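Local coordinates for DUF1254 domain-containing protein (Vibrio parahaemolyticus, PDB 3U07) that is of unknown function, a probably exported protein that joins a DUF1254 and a DUF1214 family region in one chain, at residues A[288-291]-A[292-295]; A[307-311]-A[312-316]. The protein carries 2 engineered substitutions. All blocks are in the same frame, centred on the assembly; numbering follows the deposited sequence.

Contact 1 (A[288-291]-A[292-295])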
loop_
_atom_site.group_PDB
_atom_site.type_symbol
_atom_site.label_atom_id
_atom_site.label_comp_id
_atom_site.label_asym_id
_atom_site.label_seq_id
_atom_site.Cartn_x
_atom_site.Cartn_y
_atom_site.Cartn_z
ATOM N N ASP A 288 -2.880 6.680 -14.473
ATOM C CA ASP A 288 -2.761 6.362 -15.875
ATOM C C ASP A 288 -3.328 4.989 -16.228
ATOM O O ASP A 288 -3.739 4.752 -17.361
ATOM C CB ASP A 288 -1.329 6.458 -16.292
ATOM C CG ASP A 288 -0.990 7.819 -16.847
ATOM O OD1 ASP A 288 -1.716 8.275 -17.754
ATOM O OD2 ASP A 288 0.014 8.420 -16.403
ATOM N N THR A 289 -3.329 4.076 -15.264
ATOM C CA THR A 289 -3.816 2.724 -15.536
ATOM C C THR A 289 -5.196 2.458 -14.969
ATOM O O THR A 289 -5.887 1.564 -15.429
ATOM C CB THR A 289 -2.852 1.643 -14.987
ATOM O OG1 THR A 289 -2.681 1.824 -13.577
ATOM C CG2 THR A 289 -1.498 1.722 -15.679
ATOM N N LEU A 290 -5.617 3.226 -13.972
ATOM C CA LEU A 290 -6.939 2.981 -13.408
ATOM C C LEU A 290 -7.868 4.190 -13.397
ATOM O O LEU A 290 -9.031 4.081 -13.014
ATOM C CB LEU A 290 -6.799 2.404 -11.995
ATOM C CG LEU A 290 -6.160 1.014 -11.912
ATOM C CD1 LEU A 290 -5.854 0.673 -10.461
ATOM C CD2 LEU A 290 -7.098 -0.025 -12.526
ATOM N N GLY A 291 -7.361 5.339 -13.830
ATOM C CA GLY A 291 -8.182 6.536 -13.847
ATOM C C GLY A 291 -9.530 6.334 -14.524
ATOM O O GLY A 291 -10.544 6.853 -14.057
ATOM N N ASP A 292 -9.550 5.576 -15.616
ATOM C CA ASP A 292 -10.793 5.329 -16.340
ATOM C C ASP A 292 -11.354 3.920 -16.143
ATOM O O ASP A 292 -12.280 3.516 -16.845
ATOM C CB ASP A 292 -10.585 5.601 -17.829
ATOM C CG ASP A 292 -10.429 7.084 -18.133
ATOM O OD1 ASP A 292 -9.511 7.442 -18.899
ATOM O OD2 ASP A 292 -11.232 7.885 -17.608
ATOM N N ALA A 293 -10.802 3.182 -15.185
ATOM C CA ALA A 293 -11.261 1.822 -14.916
ATOM C C ALA A 293 -12.567 1.855 -14.126
ATOM O O ALA A 293 -12.863 2.844 -13.452
ATOM C CB ALA A 293 -10.200 1.059 -14.139
ATOM N N PRO A 294 -13.363 0.770 -14.197
ATOM C CA PRO A 294 -14.644 0.672 -13.487
ATOM C C PRO A 294 -14.483 1.015 -12.005
ATOM O O PRO A 294 -13.553 0.538 -11.347
ATOM C CB PRO A 294 -15.048 -0.785 -13.707
ATOM C CG PRO A 294 -14.470 -1.091 -15.051
ATOM C CD PRO A 294 -13.089 -0.475 -14.941
ATOM N N ARG A 295 -15.393 1.836 -11.485
ATOM C CA ARG A 295 -15.328 2.260 -10.090
ATOM C C ARG A 295 -15.510 1.174 -9.032
ATOM O O ARG A 295 -14.811 1.195 -8.013
ATOM C CB ARG A 295 -16.333 3.387 -9.821
ATOM C CG ARG A 295 -16.000 4.731 -10.476
ATOM C CD ARG A 295 -14.628 5.237 -10.061
ATOM N NE ARG A 295 -13.559 4.696 -10.894
ATOM C CZ ARG A 295 -12.269 4.969 -10.720
ATOM N NH1 ARG A 295 -11.892 5.773 -9.734
ATOM N NH2 ARG A 295 -11.358 4.447 -11.532
#

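Contact 2 (A[307-311]-A[312-316])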
loop_
_atom_site.group_PDB
_atom_site.type_symbol
_atom_site.label_atom_id
_atom_site.label_comp_id
_atom_site.label_asym_id
_atom_site.label_seq_id
_atom_site.Cartn_x
_atom_site.Cartn_y
_atom_site.Cartn_z
ATOM N N TRP A 307 -4.103 1.240 0.576
ATOM C CA TRP A 307 -2.728 1.736 0.563
ATOM C C TRP A 307 -1.723 0.733 -0.012
ATOM O O TRP A 307 -0.513 0.916 0.113
ATOM C CB TRP A 307 -2.296 2.146 1.978
ATOM C CG TRP A 307 -3.231 3.120 2.638
ATOM C CD1 TRP A 307 -3.831 2.985 3.860
ATOM C CD2 TRP A 307 -3.689 4.372 2.106
ATOM N NE1 TRP A 307 -4.629 4.073 4.124
ATOM C CE2 TRP A 307 -4.553 4.943 3.069
ATOM C CE3 TRP A 307 -3.435 5.077 0.920
ATOM C CZ2 TRP A 307 -5.186 6.175 2.869
ATOM C CZ3 TRP A 307 -4.064 6.305 0.725
ATOM C CH2 TRP A 307 -4.922 6.842 1.700
ATOM N N GLY A 308 -2.228 -0.316 -0.652
ATOM C CA GLY A 308 -1.347 -1.314 -1.226
ATOM C C GLY A 308 -0.583 -0.856 -2.456
ATOM O O GLY A 308 -1.051 -0.022 -3.238
ATOM N N LEU A 309 0.617 -1.403 -2.612
ATOM C CA LEU A 309 1.482 -1.098 -3.749
ATOM C C LEU A 309 0.945 -1.739 -5.022
ATOM O O LEU A 309 0.277 -2.773 -4.970
ATOM C CB LEU A 309 2.888 -1.656 -3.512
ATOM C CG LEU A 309 3.911 -0.875 -2.693
ATOM C CD1 LEU A 309 5.062 -1.789 -2.311
ATOM C CD2 LEU A 309 4.425 0.311 -3.510
ATOM N N PRO A 310 1.206 -1.116 -6.181
ATOM C CA PRO A 310 0.738 -1.696 -7.442
ATOM C C PRO A 310 1.475 -3.041 -7.523
ATOM O O PRO A 310 2.630 -3.143 -7.111
ATOM C CB PRO A 310 1.236 -0.697 -8.482
ATOM C CG PRO A 310 1.149 0.620 -7.727
ATOM C CD PRO A 310 1.737 0.244 -6.385
ATOM N N PRO A 311 0.828 -4.082 -8.057
ATOM C CA PRO A 311 1.474 -5.397 -8.150
ATOM C C PRO A 311 2.859 -5.508 -8.793
ATOM O O PRO A 311 3.610 -6.425 -8.463
ATOM C CB PRO A 311 0.423 -6.246 -8.863
ATOM C CG PRO A 311 -0.345 -5.244 -9.667
ATOM C CD PRO A 311 -0.495 -4.103 -8.703
ATOM N N ILE A 312 3.207 -4.590 -9.691
ATOM C CA ILE A 312 4.514 -4.641 -10.346
ATOM C C ILE A 312 5.640 -4.346 -9.355
ATOM O O ILE A 312 6.782 -4.746 -9.567
ATOM C CB ILE A 312 4.593 -3.646 -11.538
ATOM C CG1 ILE A 312 5.884 -3.882 -12.334
ATOM C CG2 ILE A 312 4.536 -2.211 -11.033
ATOM C CD1 ILE A 312 5.951 -3.100 -13.641
ATOM N N GLU A 313 5.313 -3.654 -8.268
ATOM C CA GLU A 313 6.310 -3.330 -7.253
ATOM C C GLU A 313 6.300 -4.419 -6.189
ATOM O O GLU A 313 7.346 -4.807 -5.669
ATOM C CB GLU A 313 5.995 -1.991 -6.582
ATOM C CG GLU A 313 5.873 -0.803 -7.523
ATOM C CD GLU A 313 7.145 -0.530 -8.301
ATOM O OE1 GLU A 313 8.228 -0.957 -7.851
ATOM O OE2 GLU A 313 7.062 0.127 -9.358
ATOM N N ALA A 314 5.104 -4.895 -5.862
ATOM C CA ALA A 314 4.946 -5.935 -4.852
ATOM C C ALA A 314 3.627 -6.675 -5.015
ATOM O O ALA A 314 2.564 -6.066 -5.099
ATOM C CB ALA A 314 5.025 -5.325 -3.452
ATOM N N SER A 315 3.710 -7.997 -5.082
ATOM C CA SER A 315 2.526 -8.837 -5.199
ATOM C C SER A 315 2.593 -9.803 -4.031
ATOM O O SER A 315 3.642 -9.944 -3.396
ATOM C CB SER A 315 2.526 -9.607 -6.517
ATOM O OG SER A 315 2.230 -8.754 -7.605
ATOM N N TYR A 316 1.487 -10.467 -3.732
ATOM C CA TYR A 316 1.507 -11.390 -2.613
ATOM C C TYR A 316 0.559 -12.558 -2.801
ATOM O O TYR A 316 -0.295 -12.557 -3.692
ATOM C CB TYR A 316 1.162 -10.650 -1.311
ATOM C CG TYR A 316 -0.320 -10.482 -1.062
ATOM C CD1 TYR A 316 -1.126 -9.781 -1.957
ATOM C CD2 TYR A 316 -0.924 -11.056 0.056
ATOM C CE1 TYR A 316 -2.502 -9.660 -1.747
ATOM C CE2 TYR A 316 -2.297 -10.943 0.277
ATOM C CZ TYR A 316 -3.078 -10.245 -0.630
ATOM O OH TYR A 316 -4.436 -10.150 -0.422
HETATM O O HOH W 1 0.130 -5.181 -4.734
#

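Contact 1 (A[288-291]-A[292-295])
A type I beta turn from L290 to A293 links the short helix 287-290 to helix 295-305, and R295 folds back to bond with its carbonyls. The turn is closed by A293 N, which donates to L290 O at 2.9 Å. This N-H lies above the carbonyl plane of L290, not on a lone pair. The A293 methyl sits beside the same leucine, with A293 CB 3.7 Å from L290 CD2. R295 supplies the second tie. Its chain bends at chi2 (-57°) and chi3 (86°), which turns the guanidinium back over the turn. Both R295 NE and R295 NH2 donate to the one oxygen, A293 O. R295 NH2 is 2.9 Å and R295 NE 3.2 Å from A293 O, and this oxygen lies in the guanidinium plane. R295 NH2 also reaches L290 O at 2.8 Å, a weak bond with an N-H...O angle of only 116°. L290 O therefore receives the turn N-H and a weaker arginine contact. These bonds should hold the guanidinium against rotation. Its other end, NH1, bonds to Y119 OH, and F298 makes a cation-pi contact with it. G291 O is taken by W235 NE1 of helix 233-239. P294 fills the N-cap position of helix 295-305. The whole is a type I beta turn joining two successive helices, with an arginine from the first turn of the following helix bound to its carbonyls.

Contact 2 (A[307-311]-A[312-316])
P310 O is the hub of a type I beta turn, P310 to E313, that leads from the loop after helix 295-305 into strand 315-319; A314 N extends it with an alpha-turn bond. Two backbone N-H groups converge on this oxygen. E313 N donates at 3.0 Å to P310 O from above the carbonyl plane. A314 N lies 3.3 Å from P310 O, in the carbonyl plane, with an N-H...O angle of 164°. One residue on, the hydroxyl of S315 donates to P311 O, with S315 OG and P311 O 2.8 Å apart. The serine's chi1 of -74° sets OG beside its own backbone N, and this turns it back onto P311. S315 OG also lies 3.3 Å from P311 CB, so the hydroxyl meets the proline ring as well as its carbonyl. P311 CA adds a CA-H...O contact of 3.3 Å to A314 O. Beside the turn, L309 CD1 rests on the methyl of A314, with L309 CD1 and A314 CB 3.7 Å apart. The other leucine branch, CD2, approaches CB of E313, and the two side chains cross at about a right angle. A water bridges L309 O and A314 O, although its 2.4 Å distance to L309 O is too short to be trusted in detail. The E313 chain bends at chi2, and its carboxylate OE1 forms a salt bridge with R127. Further out, L309 packs on strand 109-115, and E313 touches strands 109-115 and 120-125. P311 and S315 lie against helix 419-423, while the S315 backbone pairs with F414 of strand 408-417.

Contacts 1 and 2 come in series along the chain, at the two ends of helix 295-305. Contact 1 leads into this helix, and contact 2 follows it and starts strand 315-319. Their centres are about 16 Å apart; the nearest atoms are about 7 Å apart and do not touch. Contact 1 lies farther out, its centre about 17 Å from the chain centre, among helices 26-52 and 233-239. Contact 2, its centre about 7 Å from that point, runs into edge strand 315-319 of one antiparallel sheet, and its side chains touch strands 109-115 and 120-125 of another. They flank the last helix of the run between 191 and 305, before the chain enters its second pair of sheets.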